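Local coordinates for ABC-type branched-chain amino acid transport systems periplasmic component-like protein (Thermomonospora curvata, PDB 4N03), which probably serves as the substrate-binding component of an ABC transporter, here holding a fatty acid, palmitic acid, between the lobes of a leucine-binding-protein-like fold, at residues K166-E177 and L195-P206; Q249-Y258 and L271-T279. All coordinates share one frame; numbering follows the deposited sequence.

Contact 1 of 2, residues K166-E177 and L195-P206; sequences KKGDKLGHVYFE and LGLEVFELPIKP
Y175 lays its ring across P203 where two parallel strands, 170-176 and 198-204, run side by side. The phenol reaches over because its CG sits between backbone N and carbonyl carbon (chi1 69°). P203 CA stands 3.8 Å from the ring centroid in a CH-pi contact, offset toward the rim, while P203 CB comes within 3.4 Å of Y175 OH. That hydroxyl also shares a water with E201 OE1; the other oxygen of E201 pairs with K189. An alanine in place of Y175 would probably uncover the proline ring and leave this water without its second protein partner. On the reverse face, I204 CD1 fills the hollow between V174 CG1, 3.8 Å away, and the F176 ring, which it meets at the edge, CD1 to CD1 3.7 Å. P206 closes one face of the same ring, its CG 3.9 Å above the centre. Toward the N-terminal ends of the strands, L202 CD1 rests on V174 CG2. On the Y175 face, near the start of the strands, L197 spreads its two methyls, CD1 against L171 CD1 and CD2 against the K166 carbonyl. G196 fits closely beside K167, where a CB would press on K167 CG. Past the E177 N to I204 O bond, K205 NZ bridges E177 OE1 at 3.0 Å in the modelled conformer of E177, one of two. The pair forms the ends of a right-handed beta-alpha-beta unit: helix 179-195 covers the Y175 face, helix 212-220 packs on V174, L202 and I204, and strand 225-229 flanks 170-176, leaving 198-204 as the sheet's outermost strand.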
loop_
_atom_site.group_PDB
_atom_site.type_symbol
_atom_site.label_atom_id
_atom_site.label_comp_id
_atom_site.label_asym_id
_atom_site.label_seq_id
_atom_site.Cartn_x
_atom_site.Cartn_y
_atom_site.Cartn_z
ATOM N N LYS A 166 -0.049 -4.274 28.104
ATOM C CA LYS A 166 0.561 -3.487 29.181
ATOM C C LYS A 166 2.053 -3.770 29.232
ATOM O O LYS A 166 2.528 -4.726 28.655
ATOM C CB LYS A 166 -0.082 -3.829 30.499
ATOM C CG LYS A 166 0.154 -5.246 30.975
ATOM C CD LYS A 166 -0.626 -5.589 32.240
ATOM C CE LYS A 166 -0.331 -7.024 32.676
ATOM N NZ LYS A 166 -0.567 -8.101 31.657
ATOM N N LYS A 167 2.792 -2.891 29.912
ATOM C CA LYS A 167 4.213 -3.068 30.062
ATOM C C LYS A 167 4.530 -4.471 30.557
ATOM O O LYS A 167 3.861 -4.977 31.447
ATOM C CB LYS A 167 4.811 -2.014 31.019
ATOM C CG LYS A 167 6.311 -2.093 31.229
ATOM C CD LYS A 167 6.800 -0.932 32.075
ATOM C CE LYS A 167 8.314 -0.965 32.142
ATOM N NZ LYS A 167 8.822 0.208 32.893
ATOM N N GLY A 168 5.525 -5.114 29.955
ATOM C CA GLY A 168 5.920 -6.467 30.317
ATOM C C GLY A 168 5.288 -7.552 29.467
ATOM O O GLY A 168 5.707 -8.677 29.502
ATOM N N ASP A 169 4.274 -7.203 28.651
ATOM C CA ASP A 169 3.584 -8.165 27.779
ATOM C C ASP A 169 4.460 -8.554 26.600
ATOM O O ASP A 169 5.489 -7.938 26.301
ATOM C CB ASP A 169 2.256 -7.594 27.287
ATOM C CG ASP A 169 1.145 -7.653 28.322
ATOM O OD1 ASP A 169 1.333 -8.210 29.411
ATOM O OD2 ASP A 169 0.050 -7.135 27.954
ATOM N N LYS A 170 4.008 -9.576 25.899
ATOM C CA LYS A 170 4.697 -10.163 24.775
ATOM C C LYS A 170 3.848 -10.059 23.490
ATOM O O LYS A 170 2.645 -10.435 23.447
ATOM C CB LYS A 170 4.972 -11.641 25.038
ATOM C CG LYS A 170 5.763 -12.344 23.926
ATOM C CD LYS A 170 5.975 -13.812 24.240
ATOM C CE LYS A 170 6.875 -14.069 25.423
ATOM N NZ LYS A 170 7.057 -15.558 25.622
ATOM N N LEU A 171 4.467 -9.571 22.426
ATOM C CA LEU A 171 3.873 -9.503 21.109
ATOM C C LEU A 171 4.408 -10.627 20.275
ATOM O O LEU A 171 5.611 -10.818 20.226
ATOM C CB LEU A 171 4.270 -8.162 20.441
ATOM C CG LEU A 171 4.067 -6.885 21.252
ATOM C CD1 LEU A 171 4.574 -5.703 20.442
ATOM C CD2 LEU A 171 2.607 -6.707 21.591
ATOM N N GLY A 172 3.529 -11.347 19.574
ATOM C CA GLY A 172 3.953 -12.315 18.580
ATOM C C GLY A 172 3.712 -11.796 17.211
ATOM O O GLY A 172 2.542 -11.570 16.872
ATOM N N HIS A 173 4.748 -11.661 16.389
ATOM C CA HIS A 173 4.609 -11.066 15.065
ATOM C C HIS A 173 4.932 -12.085 14.006
ATOM O O HIS A 173 6.057 -12.566 13.875
ATOM C CB HIS A 173 5.525 -9.844 14.973
ATOM C CG HIS A 173 5.206 -8.950 13.814
ATOM N ND1 HIS A 173 5.646 -7.657 13.775
ATOM C CD2 HIS A 173 4.490 -9.173 12.670
ATOM C CE1 HIS A 173 5.230 -7.115 12.642
ATOM N NE2 HIS A 173 4.522 -8.010 11.957
ATOM N N VAL A 174 3.901 -12.474 13.258
ATOM C CA VAL A 174 4.000 -13.363 12.128
ATOM C C VAL A 174 4.229 -12.505 10.916
ATOM O O VAL A 174 3.391 -11.606 10.645
ATOM C CB VAL A 174 2.693 -14.182 11.967
ATOM C CG1 VAL A 174 2.750 -15.058 10.720
ATOM C CG2 VAL A 174 2.404 -15.039 13.195
ATOM N N TYR A 175 5.293 -12.721 10.134
ATOM C CA TYR A 175 5.645 -11.746 9.101
ATOM C C TYR A 175 6.196 -12.399 7.871
ATOM O O TYR A 175 7.051 -13.330 7.975
ATOM C CB TYR A 175 6.652 -10.701 9.714
ATOM C CG TYR A 175 8.029 -11.268 10.025
ATOM C CD1 TYR A 175 8.294 -11.947 11.201
ATOM C CD2 TYR A 175 9.034 -11.166 9.085
ATOM C CE1 TYR A 175 9.566 -12.517 11.432
ATOM C CE2 TYR A 175 10.299 -11.727 9.334
ATOM C CZ TYR A 175 10.542 -12.408 10.487
ATOM O OH TYR A 175 11.797 -13.008 10.680
ATOM N N PHE A 176 5.863 -11.867 6.697
ATOM C CA PHE A 176 6.476 -12.258 5.468
ATOM C C PHE A 176 7.957 -11.853 5.531
ATOM O O PHE A 176 8.301 -10.699 5.668
ATOM C CB PHE A 176 5.836 -11.561 4.269
ATOM C CG PHE A 176 4.536 -12.114 3.734
ATOM C CD1 PHE A 176 3.961 -13.256 4.180
ATOM C CD2 PHE A 176 3.919 -11.441 2.699
ATOM C CE1 PHE A 176 2.783 -13.734 3.603
ATOM C CE2 PHE A 176 2.734 -11.886 2.122
ATOM C CZ PHE A 176 2.176 -13.014 2.591
ATOM N N GLU A 177 8.839 -12.820 5.341
ATOM C CA GLU A 177 10.268 -12.583 5.337
ATOM C C GLU A 177 10.633 -11.516 4.300
ATOM O O GLU A 177 10.059 -11.439 3.196
ATOM C CB GLU A 177 11.009 -13.922 5.082
ATOM C CG GLU A 177 10.720 -14.575 3.734
ATOM C CD GLU A 177 11.583 -15.747 3.325
ATOM O OE1 GLU A 177 12.234 -16.375 4.148
ATOM O OE2 GLU A 177 11.604 -16.035 2.111
ATOM N N LEU A 195 8.689 0.628 24.981
ATOM C CA LEU A 195 7.550 0.435 25.857
ATOM C C LEU A 195 7.710 -0.669 26.859
ATOM O O LEU A 195 6.817 -0.830 27.692
ATOM C CB LEU A 195 6.290 0.207 25.040
ATOM C CG LEU A 195 5.864 1.372 24.123
ATOM C CD1 LEU A 195 4.751 0.960 23.181
ATOM C CD2 LEU A 195 5.469 2.606 24.924
ATOM N N GLY A 196 8.796 -1.441 26.798
ATOM C CA GLY A 196 8.976 -2.505 27.775
ATOM C C GLY A 196 8.205 -3.769 27.485
ATOM O O GLY A 196 7.728 -4.406 28.403
ATOM N N LEU A 197 8.187 -4.154 26.211
ATOM C CA LEU A 197 7.490 -5.348 25.731
ATOM C C LEU A 197 8.488 -6.346 25.192
ATOM O O LEU A 197 9.573 -5.963 24.767
ATOM C CB LEU A 197 6.466 -5.038 24.644
ATOM C CG LEU A 197 5.475 -3.908 24.979
ATOM C CD1 LEU A 197 4.781 -3.435 23.734
ATOM C CD2 LEU A 197 4.414 -4.423 25.934
ATOM N N GLU A 198 8.153 -7.615 25.217
ATOM C CA GLU A 198 8.935 -8.658 24.572
ATOM C C GLU A 198 8.333 -8.961 23.190
ATOM O O GLU A 198 7.133 -8.693 22.940
ATOM C CB GLU A 198 8.879 -9.950 25.426
ATOM C CG GLU A 198 9.463 -9.848 26.842
ATOM C CD GLU A 198 9.443 -11.202 27.555
ATOM O OE1 GLU A 198 9.596 -12.239 26.864
ATOM O OE2 GLU A 198 9.318 -11.228 28.800
ATOM N N VAL A 199 9.122 -9.486 22.268
ATOM C CA VAL A 199 8.651 -9.856 20.932
ATOM C C VAL A 199 9.043 -11.286 20.607
ATOM O O VAL A 199 10.205 -11.661 20.804
ATOM C CB VAL A 199 9.212 -8.931 19.818
ATOM C CG1 VAL A 199 8.626 -9.250 18.454
ATOM C CG2 VAL A 199 8.908 -7.486 20.154
ATOM N N PHE A 200 8.103 -12.066 20.126
ATOM C CA PHE A 200 8.312 -13.392 19.611
ATOM C C PHE A 200 8.085 -13.306 18.105
ATOM O O PHE A 200 7.006 -12.859 17.635
ATOM C CB PHE A 200 7.322 -14.379 20.252
ATOM C CG PHE A 200 7.318 -15.742 19.645
ATOM C CD1 PHE A 200 8.444 -16.470 19.556
ATOM C CD2 PHE A 200 6.142 -16.270 19.150
ATOM C CE1 PHE A 200 8.453 -17.722 18.977
ATOM C CE2 PHE A 200 6.109 -17.528 18.614
ATOM C CZ PHE A 200 7.281 -18.256 18.527
ATOM N N GLU A 201 9.072 -13.692 17.330
ATOM C CA GLU A 201 9.090 -13.494 15.885
ATOM C C GLU A 201 8.839 -14.787 15.109
ATOM O O GLU A 201 9.458 -15.815 15.416
ATOM C CB GLU A 201 10.493 -12.979 15.492
ATOM C CG GLU A 201 10.918 -11.739 16.230
ATOM C CD GLU A 201 12.256 -11.149 15.795
ATOM O OE1 GLU A 201 12.741 -11.510 14.713
ATOM O OE2 GLU A 201 12.745 -10.332 16.610
ATOM N N LEU A 202 7.955 -14.758 14.109
ATOM C CA LEU A 202 7.585 -15.948 13.345
ATOM C C LEU A 202 7.669 -15.626 11.884
ATOM O O LEU A 202 6.663 -15.148 11.298
ATOM C CB LEU A 202 6.175 -16.414 13.743
ATOM C CG LEU A 202 6.016 -17.131 15.072
ATOM C CD1 LEU A 202 4.594 -17.486 15.370
ATOM C CD2 LEU A 202 6.738 -18.482 15.039
ATOM N N PRO A 203 8.757 -15.867 11.198
ATOM C CA PRO A 203 8.834 -15.615 9.772
ATOM C C PRO A 203 8.027 -16.629 8.960
ATOM O O PRO A 203 7.999 -17.811 9.289
ATOM C CB PRO A 203 10.309 -15.785 9.444
ATOM C CG PRO A 203 10.805 -16.684 10.510
ATOM C CD PRO A 203 10.046 -16.338 11.748
ATOM N N ILE A 204 7.375 -16.152 7.901
ATOM C CA ILE A 204 6.603 -16.986 6.979
ATOM C C ILE A 204 6.925 -16.506 5.572
ATOM O O ILE A 204 7.518 -15.478 5.327
ATOM C CB ILE A 204 5.104 -17.024 7.267
ATOM C CG1 ILE A 204 4.506 -15.635 7.206
ATOM C CG2 ILE A 204 4.794 -17.672 8.602
ATOM C CD1 ILE A 204 3.026 -15.594 6.934
ATOM N N LYS A 205 6.477 -17.290 4.627
ATOM C CA LYS A 205 6.535 -16.942 3.203
ATOM C C LYS A 205 5.112 -16.787 2.643
ATOM O O LYS A 205 4.181 -17.332 3.193
ATOM C CB LYS A 205 7.279 -18.047 2.449
ATOM C CG LYS A 205 8.768 -18.157 2.842
ATOM C CD LYS A 205 9.527 -19.279 2.094
ATOM C CE LYS A 205 11.056 -19.366 2.403
ATOM N NZ LYS A 205 11.586 -19.294 3.825
ATOM N N PRO A 206 4.976 -16.090 1.507
ATOM C CA PRO A 206 3.652 -15.897 0.929
ATOM C C PRO A 206 2.972 -17.183 0.493
ATOM O O PRO A 206 1.751 -17.241 0.447
ATOM C CB PRO A 206 3.940 -14.968 -0.245
ATOM C CG PRO A 206 5.192 -14.273 0.113
ATOM C CD PRO A 206 5.989 -15.291 0.813
HETATM O O HOH W 1 8.179 -9.125 30.705
HETATM O O HOH W 2 8.986 -14.923 27.880
HETATM O O HOH W 3 12.763 -13.624 12.995
#

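Contact 2 of 2, residues Q249-Y258 and L271-T279; sequences QPILGSNSAY and LVEGFFIAT. With PLM (palmitic acid), chain B.
I251, L252 and G253 pair in parallel with F275, F276 and I277, the two short strand axes 4.5 Å apart and inclined by 27°. Four backbone bonds zip them: I251 N to G274 O, F276 N to I251 O, G253 N to F276 O and A278 N to G253 O, the last 2.9 Å long. Past it the direct backbone bonds stop: N255 N and A278 O are joined through a water, to which the N-H makes a weak bond, while residues 254-257 fold into a type I turn. On one face I251 CG2 lies 3.6 Å from F275 CD2, at a slant to the ring. F275 CG is anti to the backbone N (chi1 -175°), sending the phenyl under L271, whose CD2 sits 3.6 Å above the plane over its centre. At the ring's edge, in plane, A257 O approaches F275 CZ to 3.3 Å; this buried carbonyl has no hydrogen-bond partner, and the CH edge is what faces it. In the modelled conformer, one of two, I277 CD1 lies where a side chain at G253 would need to be, and it also meets S254 O and the A257 methyl. The other face is thinner: L252 CD1 touches F276 CB and A278 CB, and the F276 ring meets W158 edge-to-face. At the C-terminal ends N255 CB packs on T279 OG1, which is bonded to G281 N. N255 CG and T279 OG1 each stand 3.8 Å from CC of the palmitic acid, and S256 CB lies 3.6 Å from its C4. Such loops at the C-terminal edge of a parallel sheet, lining the interlobe cleft, are characteristic of the ligand site in type I periplasmic binding proteins.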
loop_
_atom_site.group_PDB
_atom_site.type_symbol
_atom_site.label_atom_id
_atom_site.label_comp_id
_atom_site.label_asym_id
_atom_site.label_seq_id
_atom_site.Cartn_x
_atom_site.Cartn_y
_atom_site.Cartn_z
ATOM N N GLN A 249 -6.448 -12.992 22.360
ATOM C CA GLN A 249 -5.531 -11.876 22.123
ATOM C C GLN A 249 -5.998 -11.033 20.962
ATOM O O GLN A 249 -6.446 -11.587 19.942
ATOM C CB GLN A 249 -4.148 -12.421 21.805
ATOM C CG GLN A 249 -3.436 -13.178 22.926
ATOM C CD GLN A 249 -3.698 -14.661 22.975
ATOM O OE1 GLN A 249 -4.746 -15.124 22.521
ATOM N NE2 GLN A 249 -2.751 -15.423 23.477
ATOM N N PRO A 250 -5.832 -9.737 21.014
ATOM C CA PRO A 250 -6.102 -8.946 19.815
ATOM C C PRO A 250 -5.116 -9.273 18.703
ATOM O O PRO A 250 -3.945 -9.628 18.972
ATOM C CB PRO A 250 -5.899 -7.517 20.318
ATOM C CG PRO A 250 -4.851 -7.643 21.349
ATOM C CD PRO A 250 -5.215 -8.922 22.071
ATOM N N ILE A 251 -5.584 -9.130 17.463
ATOM C CA ILE A 251 -4.789 -9.247 16.268
ATOM C C ILE A 251 -4.651 -7.909 15.612
ATOM O O ILE A 251 -5.659 -7.221 15.411
ATOM C CB ILE A 251 -5.374 -10.289 15.278
ATOM C CG1 ILE A 251 -5.419 -11.677 15.914
ATOM C CG2 ILE A 251 -4.566 -10.326 14.018
ATOM C CD1 ILE A 251 -6.296 -12.676 15.187
ATOM N N LEU A 252 -3.432 -7.500 15.279
ATOM C CA LEU A 252 -3.143 -6.255 14.590
ATOM C C LEU A 252 -2.382 -6.560 13.336
ATOM O O LEU A 252 -1.284 -7.123 13.395
ATOM C CB LEU A 252 -2.320 -5.332 15.501
ATOM C CG LEU A 252 -1.869 -4.010 14.890
ATOM C CD1 LEU A 252 -3.060 -3.117 14.604
ATOM C CD2 LEU A 252 -0.826 -3.356 15.769
ATOM N N GLY A 253 -2.928 -6.221 12.178
ATOM C CA GLY A 253 -2.326 -6.471 10.906
ATOM C C GLY A 253 -1.786 -5.254 10.223
ATOM O O GLY A 253 -2.264 -4.144 10.443
ATOM N N SER A 254 -0.823 -5.479 9.344
ATOM C CA SER A 254 -0.378 -4.488 8.421
ATOM C C SER A 254 -1.500 -4.261 7.361
ATOM O O SER A 254 -2.484 -4.973 7.295
ATOM C CB SER A 254 0.924 -4.901 7.762
ATOM O OG SER A 254 1.992 -5.022 8.690
ATOM N N ASN A 255 -1.275 -3.252 6.527
ATOM C CA ASN A 255 -2.391 -2.694 5.762
ATOM C C ASN A 255 -3.017 -3.597 4.734
ATOM O O ASN A 255 -4.147 -3.350 4.304
ATOM C CB ASN A 255 -2.046 -1.324 5.160
ATOM C CG ASN A 255 -0.970 -1.369 4.096
ATOM O OD1 ASN A 255 -0.897 -2.314 3.337
ATOM N ND2 ASN A 255 -0.167 -0.306 4.017
ATOM N N SER A 256 -2.338 -4.665 4.338
ATOM C CA SER A 256 -2.812 -5.557 3.283
ATOM C C SER A 256 -3.242 -6.905 3.807
ATOM O O SER A 256 -3.583 -7.802 3.006
ATOM C CB SER A 256 -1.764 -5.745 2.201
ATOM O OG SER A 256 -0.644 -6.444 2.711
ATOM N N ALA A 257 -3.307 -7.081 5.115
ATOM C CA ALA A 257 -3.628 -8.368 5.737
ATOM C C ALA A 257 -5.155 -8.559 5.862
ATOM O O ALA A 257 -5.641 -8.960 6.916
ATOM C CB ALA A 257 -2.930 -8.510 7.087
ATOM N N TYR A 258 -5.904 -8.260 4.800
ATOM C CA TYR A 258 -7.373 -8.278 4.784
ATOM C C TYR A 258 -7.845 -7.946 3.393
ATOM O O TYR A 258 -7.288 -7.123 2.724
ATOM C CB TYR A 258 -7.919 -7.242 5.781
ATOM C CG TYR A 258 -9.392 -7.123 5.700
ATOM C CD1 TYR A 258 -10.196 -8.161 6.138
ATOM C CD2 TYR A 258 -10.015 -5.987 5.229
ATOM C CE1 TYR A 258 -11.592 -8.079 6.003
ATOM C CE2 TYR A 258 -11.403 -5.903 5.137
ATOM C CZ TYR A 258 -12.171 -6.947 5.548
ATOM O OH TYR A 258 -13.560 -6.896 5.472
ATOM N N LEU A 271 -12.883 -12.049 11.966
ATOM C CA LEU A 271 -12.366 -10.821 11.417
ATOM C C LEU A 271 -13.137 -9.601 11.888
ATOM O O LEU A 271 -12.578 -8.507 11.940
ATOM C CB LEU A 271 -12.333 -10.867 9.884
ATOM C CG LEU A 271 -11.407 -11.963 9.347
ATOM C CD1 LEU A 271 -11.705 -12.140 7.875
ATOM C CD2 LEU A 271 -9.925 -11.656 9.641
ATOM N N VAL A 272 -14.427 -9.736 12.246
ATOM C CA VAL A 272 -15.260 -8.569 12.577
ATOM C C VAL A 272 -15.286 -8.220 14.051
ATOM O O VAL A 272 -15.922 -7.251 14.453
ATOM C CB VAL A 272 -16.684 -8.693 12.015
ATOM C CG1 VAL A 272 -16.668 -8.770 10.492
ATOM C CG2 VAL A 272 -17.425 -9.838 12.666
ATOM N N GLU A 273 -14.560 -8.996 14.845
ATOM C CA GLU A 273 -14.214 -8.605 16.214
ATOM C C GLU A 273 -12.804 -9.052 16.540
ATOM O O GLU A 273 -12.409 -10.110 16.114
ATOM C CB GLU A 273 -15.165 -9.168 17.269
ATOM C CG GLU A 273 -15.198 -10.643 17.377
ATOM C CD GLU A 273 -16.028 -11.156 18.561
ATOM O OE1 GLU A 273 -15.872 -10.674 19.699
ATOM O OE2 GLU A 273 -16.797 -12.114 18.359
ATOM N N GLY A 274 -12.080 -8.216 17.265
ATOM C CA GLY A 274 -10.743 -8.565 17.745
ATOM C C GLY A 274 -9.632 -8.501 16.735
ATOM O O GLY A 274 -8.517 -8.927 17.082
ATOM N N PHE A 275 -9.887 -7.936 15.577
ATOM C CA PHE A 275 -8.962 -7.902 14.459
ATOM C C PHE A 275 -8.904 -6.486 13.909
ATOM O O PHE A 275 -9.931 -5.909 13.469
ATOM C CB PHE A 275 -9.433 -8.894 13.383
ATOM C CG PHE A 275 -8.508 -9.035 12.222
ATOM C CD1 PHE A 275 -8.557 -8.150 11.188
ATOM C CD2 PHE A 275 -7.616 -10.078 12.121
ATOM C CE1 PHE A 275 -7.748 -8.247 10.108
ATOM C CE2 PHE A 275 -6.796 -10.183 11.027
ATOM C CZ PHE A 275 -6.823 -9.258 10.026
ATOM N N PHE A 276 -7.717 -5.887 13.987
ATOM C CA PHE A 276 -7.524 -4.519 13.622
ATOM C C PHE A 276 -6.421 -4.407 12.583
ATOM O O PHE A 276 -5.501 -5.229 12.577
ATOM C CB PHE A 276 -7.167 -3.713 14.896
ATOM C CG PHE A 276 -8.185 -3.857 15.982
ATOM C CD1 PHE A 276 -9.369 -3.137 15.902
ATOM C CD2 PHE A 276 -8.015 -4.723 17.012
ATOM C CE1 PHE A 276 -10.337 -3.260 16.859
ATOM C CE2 PHE A 276 -8.985 -4.882 17.970
ATOM C CZ PHE A 276 -10.153 -4.140 17.895
ATOM N N ILE A 277 -6.466 -3.378 11.764
ATOM C CA ILE A 277 -5.504 -3.123 10.716
ATOM C C ILE A 277 -4.963 -1.717 10.852
ATOM O O ILE A 277 -5.709 -0.747 10.973
ATOM C CB ILE A 277 -6.138 -3.284 9.314
ATOM C CG1 ILE A 277 -6.622 -4.718 9.047
ATOM C CG2 ILE A 277 -5.192 -2.835 8.205
ATOM C CD1 ILE A 277 -5.488 -5.736 8.896
ATOM N N ALA A 278 -3.630 -1.607 10.877
ATOM C CA ALA A 278 -2.936 -0.320 10.888
ATOM C C ALA A 278 -2.633 0.060 9.445
ATOM O O ALA A 278 -2.031 -0.698 8.721
ATOM C CB ALA A 278 -1.657 -0.424 11.664
ATOM N N THR A 279 -3.142 1.223 9.018
ATOM C CA THR A 279 -2.994 1.636 7.646
ATOM C C THR A 279 -3.042 3.142 7.525
ATOM O O THR A 279 -3.831 3.787 8.223
ATOM C CB THR A 279 -4.133 1.036 6.779
ATOM O OG1 THR A 279 -3.981 1.525 5.449
ATOM C CG2 THR A 279 -5.522 1.349 7.305
HETATM C C1 PLM B . 4.264 -5.762 0.201
HETATM O O1 PLM B . 4.672 -4.631 0.573
HETATM O O2 PLM B . 4.943 -6.583 -0.453
HETATM C C2 PLM B . 2.803 -6.093 0.404
HETATM C C3 PLM B . 1.994 -5.409 -0.782
HETATM C C4 PLM B . 0.496 -5.470 -0.591
HETATM C C5 PLM B . -0.256 -4.884 -1.736
HETATM C C6 PLM B . -1.793 -4.786 -1.632
HETATM C C7 PLM B . -2.200 -3.436 -1.057
HETATM C C8 PLM B . -3.658 -3.277 -0.724
HETATM C C9 PLM B . -4.113 -1.856 -0.449
HETATM C CA PLM B . -4.026 -1.411 1.030
HETATM C CB PLM B . -4.234 0.155 1.081
HETATM C CC PLM B . -3.082 0.854 1.861
HETATM C CD PLM B . -2.897 2.319 1.524
HETATM C CE PLM B . -1.762 3.050 2.229
HETATM C CF PLM B . -1.282 4.244 1.389
HETATM C CG PLM B . -2.077 5.522 1.593
HETATM O O HOH W 4 0.551 -1.290 7.846
#

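How the contacts relate
Both contacts pair parallel neighbours in the same seven-stranded mixed sheet, with strand 225-229 between 170-176 and 251-253; their centres are about 14 Å apart and they do not touch. Contact 1 takes in the sheet's edge strand, so it is partly buried, and ion pairs and bridging waters border its apolar packing. Contact 2 lies inside the sheet, with strand 370-375 on its far side, and is buried, mostly aliphatic and aromatic. Helix 148-161 packs against residues of both. Each runs its strands toward the cleft: N255, S256 and T279 of contact 2 meet the palmitic acid chain directly, whereas the side chain of F176 in contact 1 stays about 6 Å from it.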